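Local coordinates for indole-3-acetic acid-amido synthetase GH3.15 (Arabidopsis thaliana, PDB 6E1Q), which catalyses the ATP-dependent conjugation of glutamine, and possibly cysteine, to the auxin precursor indole-3-butyric acid, and of glutamine to the herbicide 4-(2,4-dichlorophenoxy)butanoate, at residues E43-F48 against K60-V65; C296-I301 against T322-G327; H477-W482 against P527-V532. All blocks are in the same frame, centred on the assembly; numbering follows the deposited sequence.

The three contacts follow one another along the chain, each closing before the next opens. Contact 1, in the N-terminal part, packs helix 43-49 against the end of helix 55-61 and the chain after it, near the periphery. The centre of contact 2 lies about 9 Å from that of the chain, where strands 297-298 and 321-327 pair beside both herbicide molecules. Contact 3 pairs strands 477-485 and 529-533 of the C-terminal domain, in a different sheet. Between centres, contact 2 is about 35 Å from contact 1 and about 31 Å from contact 3, while contacts 1 and 3 are about 46 Å apart. None touches another: contact 2 supplies part of the ligand pocket, the others local packing.

Contact 1. Residues E43-F48 against K60-V65; sequences EYLRGF and KNVPVV
Phe48 and Pro63 reach toward each other tip to tip, and theirs is the tight part of this contact. Pro63 CD stands over the centre of the Phe48 ring, 3.5 Å from the ring centroid and 9° off its normal, so the pair is a CH-pi contact made through the face. Phe48 CG is anti to its own carbonyl carbon (chi1 -65°), which sets it on the side of the backbone N; the ring then lies against the proline. At the root of the side chain Phe48 CB meets Val62 CG2 at 4.1 Å.

The same ring also serves its own helix: Phe48 CE2 sits 3.7 Å above the plane of the Tyr44 ring, toward the rim. Beyond that ring the Tyr44 hydroxyl reaches tip to tip toward Val65, with OH 3.7 Å from CG1. A water ties this end down. It accepts from Tyr44 OH at 2.6 Å and donates to Pro63 O at 2.7 Å, bridging the two segments with a polar link amid apolar neighbours. Tyr73, edge-to-face, and Tyr402, its ring nearly parallel, pack on the buried Tyr44.

Elsewhere the fit is looser. Leu45 CD1 and Val62 CG2 come no nearer than 4.4 Å. Toward solvent, Phe48 O is approached by the Asn61 side chain through CB at 3.4 Å, without a hydrogen bond, and exposed Lys60 makes a weak bond from NZ to Asn61 OD1.

Val62 is the first residue to leave helical geometry after helix 55-61, and the extended chain from there to Val65 supplies the packing surface. The arrangement is one of two short consecutive helices joined by a loop, with the chain leaving the second folded back on the first, in the N-terminal domain of this GH3 enzyme.

Contact 2. Residues C296-I301 against T322-G327; sequences CIESII and TSSFYG. With CFA ((2,4-dichlorophenoxy)acetic acid), chain C; CFA ((2,4-dichlorophenoxy)acetic acid), chain D.
Glu298 faces Thr322 and Ser324 with its carboxylate, and three donors grip it. Thr322 OG1 and Ser324 OG each bind Glu298 OE1 at 2.8 Å, arriving from opposite faces of the carboxylate plane. The backbone Ser324 N reaches Glu298 OE2, also at 2.8 Å, on its syn lone pair. Glu298 CG, anti to the backbone N (chi1 171°), comes to 3.3 Å from the ether oxygen O1' of the chain C CFA, and the bend at chi2 (76°) swings CD toward Ser324.

One layer out, parallel strand pairing sets these groups in register: Thr322 N donates to Ile297 O at 2.8 Å, and Ser299 N to Thr322 O at 3.1 Å. This pairing closes the beta-alpha-beta unit of strand 297-298, helix 309-316 and strand 321-327. Ser323 CB packs on Ile301 CG1, while Ser323 OG bonds to Tyr348 OH. Two residues on, the Phe325 ring has C6' of the chain D CFA over its centre, 3.6 Å above the plane, and Ser324 CB against the opposite face. Phe325 binds substrate and begins the ATP-binding run.

An alanine in place of Glu298 would probably leave Ser324 N and the Thr322 and Ser324 hydroxyls without their acceptor, and the loop leading to Phe325 freer to shift.

With both oxygens held by protein donors, the aliphatic CB and CG form the part of the pocket wall that the chain C ligand touches.

Contact 3. Residues H477-W482 against P527-V532; sequences HYVIYW and PLEIKV
Trp482 lays its indole against Ile530: CD1 of the isoleucine stands over the six-membered ring, 4.0 Å from its centroid and 10° off the normal, a CH-pi contact. Ile530 CG2 touches the other part of the indole at Trp482 CG, 3.8 Å away. On this same face Ile480 CG1 meets Leu528 CD2 at 4.1 Å, and Leu528 CD1 continues to Tyr478 CB. Helix 497-510 covers the face, with Met500 on Trp482 and Ile530, Val507 on Leu528.

The backbones between are paired in parallel, from Val479 with Glu529 to Trp482 with Val532, and Ile480 N donates to Glu529 O at 2.8 Å. With helices 497-510 and 513-522 in the connection, the two strands and the covering helix form a beta-alpha-beta crossover, at the middle of the C-terminal domain's four-stranded sheet.

On the other face the packing turns polar. Val479 CG1 is pressed against Lys531 CD at 3.5 Å, tighter than usual, and also lies over one face of the Tyr481 ring, toward its rim. Lys531 bends at chi3 and chi4, and NZ makes a salt bridge with Glu571 and a long one, 3.7 Å, to Glu529 OE2. At the far end His477 NE2 donates to Glu529 OE1 at 2.8 Å, in the imidazole plane, with ring and carboxylate 17° from coplanar. Glu577 brings a second carboxylate close to Glu529, which would probably raise the proton affinity of one of them.

Contact 1. Residues E43-F48 against K60-V65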
loop_
_atom_site.group_PDB
_atom_site.type_symbol
_atom_site.label_atom_id
_atom_site.label_comp_id
_atom_site.label_asym_id
_atom_site.label_seq_id
_atom_site.Cartn_x
_atom_site.Cartn_y
_atom_site.Cartn_z
ATOM N N GLU A 43 24.276 -10.049 19.566
ATOM C CA GLU A 43 23.909 -9.637 20.916
ATOM C C GLU A 43 22.454 -9.974 21.201
ATOM O O GLU A 43 22.127 -10.482 22.273
ATOM C CB GLU A 43 24.157 -8.139 21.106
ATOM C CG GLU A 43 23.547 -7.607 22.382
ATOM C CD GLU A 43 23.828 -6.131 22.626
ATOM O OE1 GLU A 43 24.879 -5.607 22.180
ATOM O OE2 GLU A 43 22.982 -5.494 23.276
ATOM N N TYR A 44 21.575 -9.749 20.224
ATOM C CA TYR A 44 20.148 -9.972 20.448
ATOM C C TYR A 44 19.842 -11.443 20.722
ATOM O O TYR A 44 19.192 -11.782 21.718
ATOM C CB TYR A 44 19.335 -9.476 19.245
ATOM C CG TYR A 44 17.852 -9.471 19.549
ATOM C CD1 TYR A 44 17.265 -8.370 20.154
ATOM C CD2 TYR A 44 17.050 -10.586 19.286
ATOM C CE1 TYR A 44 15.930 -8.356 20.469
ATOM C CE2 TYR A 44 15.702 -10.576 19.598
ATOM C CZ TYR A 44 15.149 -9.449 20.186
ATOM O OH TYR A 44 13.821 -9.393 20.520
ATOM N N LEU A 45 20.293 -12.336 19.842
ATOM C CA LEU A 45 19.874 -13.732 19.953
ATOM C C LEU A 45 20.568 -14.432 21.112
ATOM O O LEU A 45 19.943 -15.224 21.830
ATOM C CB LEU A 45 20.137 -14.466 18.639
ATOM C CG LEU A 45 19.145 -15.563 18.269
ATOM C CD1 LEU A 45 17.720 -15.040 18.412
ATOM C CD2 LEU A 45 19.425 -16.049 16.852
ATOM N N ARG A 46 21.857 -14.148 21.316
ATOM C CA ARG A 46 22.611 -14.829 22.363
ATOM C C ARG A 46 22.023 -14.536 23.739
ATOM O O ARG A 46 22.043 -15.398 24.625
ATOM C CB ARG A 46 24.088 -14.420 22.296
ATOM C CG ARG A 46 24.919 -14.775 23.532
ATOM C CD ARG A 46 25.508 -13.534 24.200
ATOM N NE ARG A 46 26.384 -12.791 23.297
ATOM C CZ ARG A 46 26.565 -11.473 23.336
ATOM N NH1 ARG A 46 25.922 -10.735 24.230
ATOM N NH2 ARG A 46 27.380 -10.889 22.468
ATOM N N GLY A 47 21.473 -13.335 23.925
ATOM C CA GLY A 47 20.869 -12.986 25.195
ATOM C C GLY A 47 19.687 -13.852 25.570
ATOM O O GLY A 47 19.374 -13.986 26.761
ATOM N N PHE A 48 19.030 -14.457 24.589
ATOM C CA PHE A 48 17.893 -15.330 24.846
ATOM C C PHE A 48 18.207 -16.807 24.676
ATOM O O PHE A 48 17.662 -17.630 25.407
ATOM C CB PHE A 48 16.722 -14.961 23.920
ATOM C CG PHE A 48 16.153 -13.592 24.178
ATOM C CD1 PHE A 48 15.584 -13.283 25.409
ATOM C CD2 PHE A 48 16.169 -12.623 23.189
ATOM C CE1 PHE A 48 15.062 -12.022 25.660
ATOM C CE2 PHE A 48 15.642 -11.349 23.430
ATOM C CZ PHE A 48 15.088 -11.050 24.667
ATOM N N LYS A 60 10.310 -21.099 23.462
ATOM C CA LYS A 60 10.279 -20.859 24.897
ATOM C C LYS A 60 10.983 -19.560 25.288
ATOM O O LYS A 60 10.474 -18.812 26.127
ATOM C CB LYS A 60 10.913 -22.043 25.630
ATOM C CG LYS A 60 10.569 -22.130 27.110
ATOM C CD LYS A 60 11.812 -22.215 27.993
ATOM C CE LYS A 60 12.812 -23.249 27.488
ATOM N NZ LYS A 60 14.169 -23.060 28.087
ATOM N N ASN A 61 12.146 -19.264 24.699
ATOM C CA ASN A 61 13.020 -18.233 25.257
ATOM C C ASN A 61 13.033 -16.915 24.491
ATOM O O ASN A 61 13.450 -15.902 25.059
ATOM C CB ASN A 61 14.464 -18.737 25.342
ATOM C CG ASN A 61 14.630 -19.836 26.356
ATOM O OD1 ASN A 61 13.820 -19.974 27.274
ATOM N ND2 ASN A 61 15.688 -20.626 26.206
ATOM N N VAL A 62 12.633 -16.897 23.231
ATOM C CA VAL A 62 12.670 -15.665 22.425
ATOM C C VAL A 62 11.310 -15.009 22.534
ATOM O O VAL A 62 10.293 -15.630 22.207
ATOM C CB VAL A 62 13.036 -15.971 20.967
ATOM C CG1 VAL A 62 12.909 -14.710 20.113
ATOM C CG2 VAL A 62 14.453 -16.563 20.894
ATOM N N PRO A 63 11.230 -13.756 22.990
ATOM C CA PRO A 63 9.928 -13.118 23.172
ATOM C C PRO A 63 9.334 -12.623 21.863
ATOM O O PRO A 63 10.035 -12.297 20.898
ATOM C CB PRO A 63 10.252 -11.947 24.107
ATOM C CG PRO A 63 11.634 -11.553 23.685
ATOM C CD PRO A 63 12.339 -12.852 23.353
ATOM N N VAL A 64 8.008 -12.558 21.846
ATOM C CA VAL A 64 7.292 -11.937 20.738
ATOM C C VAL A 64 7.295 -10.434 20.972
ATOM O O VAL A 64 6.833 -9.961 22.014
ATOM C CB VAL A 64 5.861 -12.488 20.623
ATOM C CG1 VAL A 64 5.162 -11.900 19.404
ATOM C CG2 VAL A 64 5.894 -14.006 20.535
ATOM N N VAL A 65 7.809 -9.678 20.001
ATOM C CA VAL A 65 8.100 -8.270 20.209
ATOM C C VAL A 65 7.406 -7.430 19.150
ATOM O O VAL A 65 6.976 -7.929 18.109
ATOM C CB VAL A 65 9.615 -8.000 20.189
ATOM C CG1 VAL A 65 10.278 -8.729 21.328
ATOM C CG2 VAL A 65 10.207 -8.425 18.844
HETATM O O HOH W 1 12.366 -11.423 19.824
#

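Contact 2. Residues C296-I301 against T322-G327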
loop_
_atom_site.group_PDB
_atom_site.type_symbol
_atom_site.label_atom_id
_atom_site.label_comp_id
_atom_site.label_asym_id
_atom_site.label_seq_id
_atom_site.Cartn_x
_atom_site.Cartn_y
_atom_site.Cartn_z
ATOM N N CYS A 296 -2.583 -4.937 -17.472
ATOM C CA CYS A 296 -3.118 -4.951 -16.119
ATOM C C CYS A 296 -2.632 -3.699 -15.406
ATOM O O CYS A 296 -1.722 -3.007 -15.864
ATOM C CB CYS A 296 -2.694 -6.213 -15.353
ATOM S SG CYS A 296 -0.946 -6.248 -14.980
ATOM N N ILE A 297 -3.271 -3.420 -14.278
ATOM C CA ILE A 297 -2.944 -2.297 -13.422
ATOM C C ILE A 297 -2.626 -2.881 -12.061
ATOM O O ILE A 297 -3.519 -3.409 -11.391
ATOM C CB ILE A 297 -4.092 -1.292 -13.327
ATOM C CG1 ILE A 297 -4.349 -0.661 -14.693
ATOM C CG2 ILE A 297 -3.781 -0.261 -12.222
ATOM C CD1 ILE A 297 -5.686 0.020 -14.786
ATOM N N GLU A 298 -1.365 -2.768 -11.649
ATOM C CA GLU A 298 -0.839 -3.444 -10.473
ATOM C C GLU A 298 -0.682 -2.428 -9.351
ATOM O O GLU A 298 0.023 -1.424 -9.517
ATOM C CB GLU A 298 0.503 -4.113 -10.798
ATOM C CG GLU A 298 1.237 -4.655 -9.571
ATOM C CD GLU A 298 0.640 -5.965 -9.043
ATOM O OE1 GLU A 298 0.201 -6.801 -9.858
ATOM O OE2 GLU A 298 0.593 -6.149 -7.808
ATOM N N SER A 299 -1.345 -2.680 -8.218
ATOM C CA SER A 299 -1.199 -1.849 -7.022
ATOM C C SER A 299 -1.889 -2.538 -5.857
ATOM O O SER A 299 -2.650 -3.491 -6.035
ATOM C CB SER A 299 -1.810 -0.456 -7.216
ATOM O OG SER A 299 -3.237 -0.557 -7.267
ATOM N N ILE A 300 -1.649 -2.012 -4.660
ATOM C CA ILE A 300 -2.368 -2.498 -3.488
ATOM C C ILE A 300 -3.821 -2.037 -3.576
ATOM O O ILE A 300 -4.103 -0.838 -3.707
ATOM C CB ILE A 300 -1.687 -2.025 -2.200
ATOM C CG1 ILE A 300 -0.307 -2.686 -2.101
ATOM C CG2 ILE A 300 -2.547 -2.365 -0.979
ATOM C CD1 ILE A 300 0.578 -2.064 -1.044
ATOM N N ILE A 301 -4.750 -2.997 -3.530
ATOM C CA ILE A 301 -6.181 -2.742 -3.604
ATOM C C ILE A 301 -6.932 -3.355 -2.428
ATOM O O ILE A 301 -8.154 -3.462 -2.473
ATOM C CB ILE A 301 -6.776 -3.255 -4.932
ATOM C CG1 ILE A 301 -6.524 -4.767 -5.072
ATOM C CG2 ILE A 301 -6.256 -2.447 -6.107
ATOM C CD1 ILE A 301 -6.797 -5.333 -6.475
ATOM N N THR A 322 -4.773 -5.772 -10.588
ATOM C CA THR A 322 -4.105 -6.898 -9.953
ATOM C C THR A 322 -3.364 -6.440 -8.703
ATOM O O THR A 322 -2.895 -5.305 -8.614
ATOM C CB THR A 322 -3.134 -7.598 -10.918
ATOM O OG1 THR A 322 -2.132 -6.672 -11.366
ATOM C CG2 THR A 322 -3.889 -8.137 -12.121
ATOM N N SER A 323 -3.283 -7.338 -7.725
ATOM C CA SER A 323 -2.497 -7.128 -6.513
ATOM C C SER A 323 -1.742 -8.437 -6.298
ATOM O O SER A 323 -2.307 -9.430 -5.825
ATOM C CB SER A 323 -3.380 -6.752 -5.323
ATOM O OG SER A 323 -2.607 -6.589 -4.141
ATOM N N SER A 324 -0.466 -8.434 -6.658
ATOM C CA SER A 324 0.308 -9.663 -6.746
ATOM C C SER A 324 1.106 -9.981 -5.491
ATOM O O SER A 324 1.508 -11.137 -5.318
ATOM C CB SER A 324 1.285 -9.576 -7.919
ATOM O OG SER A 324 0.575 -9.505 -9.131
ATOM N N PHE A 325 1.377 -8.993 -4.641
ATOM C CA PHE A 325 2.405 -9.130 -3.619
ATOM C C PHE A 325 1.892 -8.709 -2.257
ATOM O O PHE A 325 1.222 -7.681 -2.126
ATOM C CB PHE A 325 3.640 -8.293 -3.950
ATOM C CG PHE A 325 4.084 -8.389 -5.387
ATOM C CD1 PHE A 325 4.893 -9.439 -5.806
ATOM C CD2 PHE A 325 3.731 -7.409 -6.306
ATOM C CE1 PHE A 325 5.324 -9.526 -7.122
ATOM C CE2 PHE A 325 4.158 -7.489 -7.624
ATOM C CZ PHE A 325 4.957 -8.549 -8.031
ATOM N N TYR A 326 2.246 -9.496 -1.237
ATOM C CA TYR A 326 1.992 -9.133 0.154
ATOM C C TYR A 326 3.340 -9.099 0.865
ATOM O O TYR A 326 4.002 -10.136 1.016
ATOM C CB TYR A 326 1.024 -10.098 0.844
ATOM C CG TYR A 326 0.925 -9.804 2.323
ATOM C CD1 TYR A 326 0.489 -8.560 2.771
ATOM C CD2 TYR A 326 1.305 -10.737 3.262
ATOM C CE1 TYR A 326 0.429 -8.261 4.118
ATOM C CE2 TYR A 326 1.240 -10.456 4.620
ATOM C CZ TYR A 326 0.807 -9.221 5.043
ATOM O OH TYR A 326 0.763 -8.953 6.394
ATOM N N GLY A 327 3.743 -7.908 1.292
ATOM C CA GLY A 327 5.048 -7.722 1.902
ATOM C C GLY A 327 5.123 -6.437 2.700
ATOM O O GLY A 327 4.178 -5.650 2.757
HETATM C C1 CFA C . 4.741 -3.279 -11.051
HETATM C C2 CFA C . 4.959 -4.127 -9.801
HETATM C "C1'" CFA C . 4.621 -2.410 -8.177
HETATM C "C2'" CFA C . 3.898 -1.849 -7.133
HETATM C "C3'" CFA C . 4.299 -0.649 -6.599
HETATM C "C4'" CFA C . 5.405 -0.014 -7.103
HETATM C "C5'" CFA C . 6.137 -0.555 -8.132
HETATM CL CL3 CFA C . 2.448 -2.622 -6.437
HETATM C "C6'" CFA C . 5.742 -1.758 -8.665
HETATM O O1 CFA C . 5.606 -3.270 -11.965
HETATM O O2 CFA C . 3.710 -2.575 -11.149
HETATM O "O1'" CFA C . 4.213 -3.632 -8.723
HETATM CL CL4 CFA C . 5.887 1.528 -6.397
HETATM C C1 CFA D . 6.343 -5.571 -2.071
HETATM C C2 CFA D . 6.513 -4.830 -3.401
HETATM C "C1'" CFA D . 7.701 -5.114 -5.464
HETATM C "C2'" CFA D . 8.256 -3.897 -5.844
HETATM C "C3'" CFA D . 8.404 -3.596 -7.193
HETATM C "C4'" CFA D . 8.003 -4.509 -8.158
HETATM C "C5'" CFA D . 7.457 -5.721 -7.776
HETATM CL CL3 CFA D . 8.784 -2.711 -4.612
HETATM C "C6'" CFA D . 7.311 -6.022 -6.434
HETATM O O1 CFA D . 6.466 -6.820 -2.048
HETATM O O2 CFA D . 6.079 -4.960 -0.999
HETATM O "O1'" CFA D . 7.546 -5.459 -4.111
HETATM CL CL4 CFA D . 8.186 -4.143 -9.898
#

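Contact 3. Residues H477-W482 against P527-V532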
loop_
_atom_site.group_PDB
_atom_site.type_symbol
_atom_site.label_atom_id
_atom_site.label_comp_id
_atom_site.label_asym_id
_atom_site.label_seq_id
_atom_site.Cartn_x
_atom_site.Cartn_y
_atom_site.Cartn_z
ATOM N N HIS A 477 -19.941 12.603 19.517
ATOM C CA HIS A 477 -20.397 11.821 18.372
ATOM C C HIS A 477 -19.328 11.803 17.284
ATOM O O HIS A 477 -18.408 12.624 17.268
ATOM C CB HIS A 477 -21.728 12.345 17.825
ATOM C CG HIS A 477 -21.613 13.630 17.067
ATOM N ND1 HIS A 477 -21.486 14.854 17.689
ATOM C CD2 HIS A 477 -21.608 13.881 15.736
ATOM C CE1 HIS A 477 -21.418 15.805 16.774
ATOM N NE2 HIS A 477 -21.484 15.242 15.581
ATOM N N TYR A 478 -19.456 10.832 16.386
ATOM C CA TYR A 478 -18.553 10.704 15.256
ATOM C C TYR A 478 -18.944 11.666 14.147
ATOM O O TYR A 478 -20.129 11.878 13.870
ATOM C CB TYR A 478 -18.570 9.287 14.693
ATOM C CG TYR A 478 -18.014 8.210 15.588
ATOM C CD1 TYR A 478 -17.460 8.507 16.823
ATOM C CD2 TYR A 478 -18.045 6.880 15.185
ATOM C CE1 TYR A 478 -16.954 7.503 17.631
ATOM C CE2 TYR A 478 -17.536 5.882 15.975
ATOM C CZ TYR A 478 -16.999 6.192 17.198
ATOM O OH TYR A 478 -16.504 5.185 17.988
ATOM N N VAL A 479 -17.929 12.224 13.496
ATOM C CA VAL A 479 -18.069 13.013 12.280
ATOM C C VAL A 479 -17.343 12.272 11.161
ATOM O O VAL A 479 -16.133 12.026 11.269
ATOM C CB VAL A 479 -17.478 14.422 12.456
ATOM C CG1 VAL A 479 -17.449 15.142 11.125
ATOM C CG2 VAL A 479 -18.268 15.220 13.482
ATOM N N ILE A 480 -18.061 11.936 10.087
ATOM C CA ILE A 480 -17.454 11.361 8.884
ATOM C C ILE A 480 -17.510 12.383 7.749
ATOM O O ILE A 480 -18.590 12.865 7.388
ATOM C CB ILE A 480 -18.135 10.047 8.472
ATOM C CG1 ILE A 480 -18.540 9.244 9.705
ATOM C CG2 ILE A 480 -17.212 9.236 7.571
ATOM C CD1 ILE A 480 -17.382 8.638 10.464
ATOM N N TYR A 481 -16.347 12.701 7.169
ATOM C CA TYR A 481 -16.270 13.607 6.022
ATOM C C TYR A 481 -16.336 12.801 4.724
ATOM O O TYR A 481 -15.500 11.925 4.489
ATOM C CB TYR A 481 -14.984 14.441 6.056
ATOM C CG TYR A 481 -14.824 15.301 7.296
ATOM C CD1 TYR A 481 -15.379 16.575 7.364
ATOM C CD2 TYR A 481 -14.120 14.832 8.403
ATOM C CE1 TYR A 481 -15.240 17.364 8.513
ATOM C CE2 TYR A 481 -13.974 15.610 9.549
ATOM C CZ TYR A 481 -14.531 16.871 9.591
ATOM O OH TYR A 481 -14.374 17.617 10.724
ATOM N N TRP A 482 -17.293 13.129 3.864
ATOM C CA TRP A 482 -17.522 12.431 2.604
ATOM C C TRP A 482 -17.287 13.398 1.450
ATOM O O TRP A 482 -17.937 14.445 1.374
ATOM C CB TRP A 482 -18.953 11.877 2.533
ATOM C CG TRP A 482 -19.127 10.504 3.132
ATOM C CD1 TRP A 482 -18.284 9.874 3.989
ATOM C CD2 TRP A 482 -20.212 9.601 2.896
ATOM N NE1 TRP A 482 -18.776 8.632 4.313
ATOM C CE2 TRP A 482 -19.956 8.437 3.650
ATOM C CE3 TRP A 482 -21.374 9.662 2.122
ATOM C CZ2 TRP A 482 -20.812 7.341 3.649
ATOM C CZ3 TRP A 482 -22.231 8.566 2.119
ATOM C CH2 TRP A 482 -21.938 7.422 2.870
ATOM N N PRO A 527 -25.736 11.188 17.882
ATOM C CA PRO A 527 -26.033 10.681 16.535
ATOM C C PRO A 527 -24.883 10.926 15.569
ATOM O O PRO A 527 -24.352 12.033 15.482
ATOM C CB PRO A 527 -27.287 11.467 16.126
ATOM C CG PRO A 527 -27.782 12.134 17.409
ATOM C CD PRO A 527 -26.561 12.355 18.228
ATOM N N LEU A 528 -24.517 9.887 14.821
ATOM C CA LEU A 528 -23.434 10.026 13.859
ATOM C C LEU A 528 -23.779 11.085 12.825
ATOM O O LEU A 528 -24.937 11.251 12.427
ATOM C CB LEU A 528 -23.143 8.700 13.165
ATOM C CG LEU A 528 -21.979 8.688 12.164
ATOM C CD1 LEU A 528 -21.157 7.426 12.311
ATOM C CD2 LEU A 528 -22.497 8.817 10.731
ATOM N N GLU A 529 -22.747 11.798 12.387
ATOM C CA GLU A 529 -22.884 12.919 11.473
ATOM C C GLU A 529 -22.011 12.687 10.257
ATOM O O GLU A 529 -20.837 12.334 10.392
ATOM C CB GLU A 529 -22.478 14.221 12.164
ATOM C CG GLU A 529 -22.491 15.439 11.272
ATOM C CD GLU A 529 -22.317 16.733 12.071
ATOM O OE1 GLU A 529 -21.964 16.658 13.271
ATOM O OE2 GLU A 529 -22.540 17.818 11.499
ATOM N N ILE A 530 -22.574 12.897 9.072
ATOM C CA ILE A 530 -21.808 12.909 7.837
ATOM C C ILE A 530 -21.801 14.334 7.317
ATOM O O ILE A 530 -22.865 14.957 7.168
ATOM C CB ILE A 530 -22.369 11.938 6.783
ATOM C CG1 ILE A 530 -22.193 10.490 7.240
ATOM C CG2 ILE A 530 -21.679 12.174 5.431
ATOM C CD1 ILE A 530 -22.833 9.463 6.307
ATOM N N LYS A 531 -20.601 14.855 7.063
ATOM C CA LYS A 531 -20.419 16.168 6.463
ATOM C C LYS A 531 -19.877 15.969 5.054
ATOM O O LYS A 531 -18.855 15.302 4.863
ATOM C CB LYS A 531 -19.483 17.038 7.304
ATOM C CG LYS A 531 -20.001 17.313 8.733
ATOM C CD LYS A 531 -18.930 17.931 9.644
ATOM C CE LYS A 531 -19.461 19.125 10.407
ATOM N NZ LYS A 531 -19.067 19.152 11.839
ATOM N N VAL A 532 -20.594 16.496 4.071
ATOM C CA VAL A 532 -20.141 16.438 2.688
ATOM C C VAL A 532 -19.188 17.597 2.434
ATOM O O VAL A 532 -19.513 18.757 2.712
ATOM C CB VAL A 532 -21.339 16.472 1.730
ATOM C CG1 VAL A 532 -20.873 16.548 0.292
ATOM C CG2 VAL A 532 -22.191 15.230 1.950
#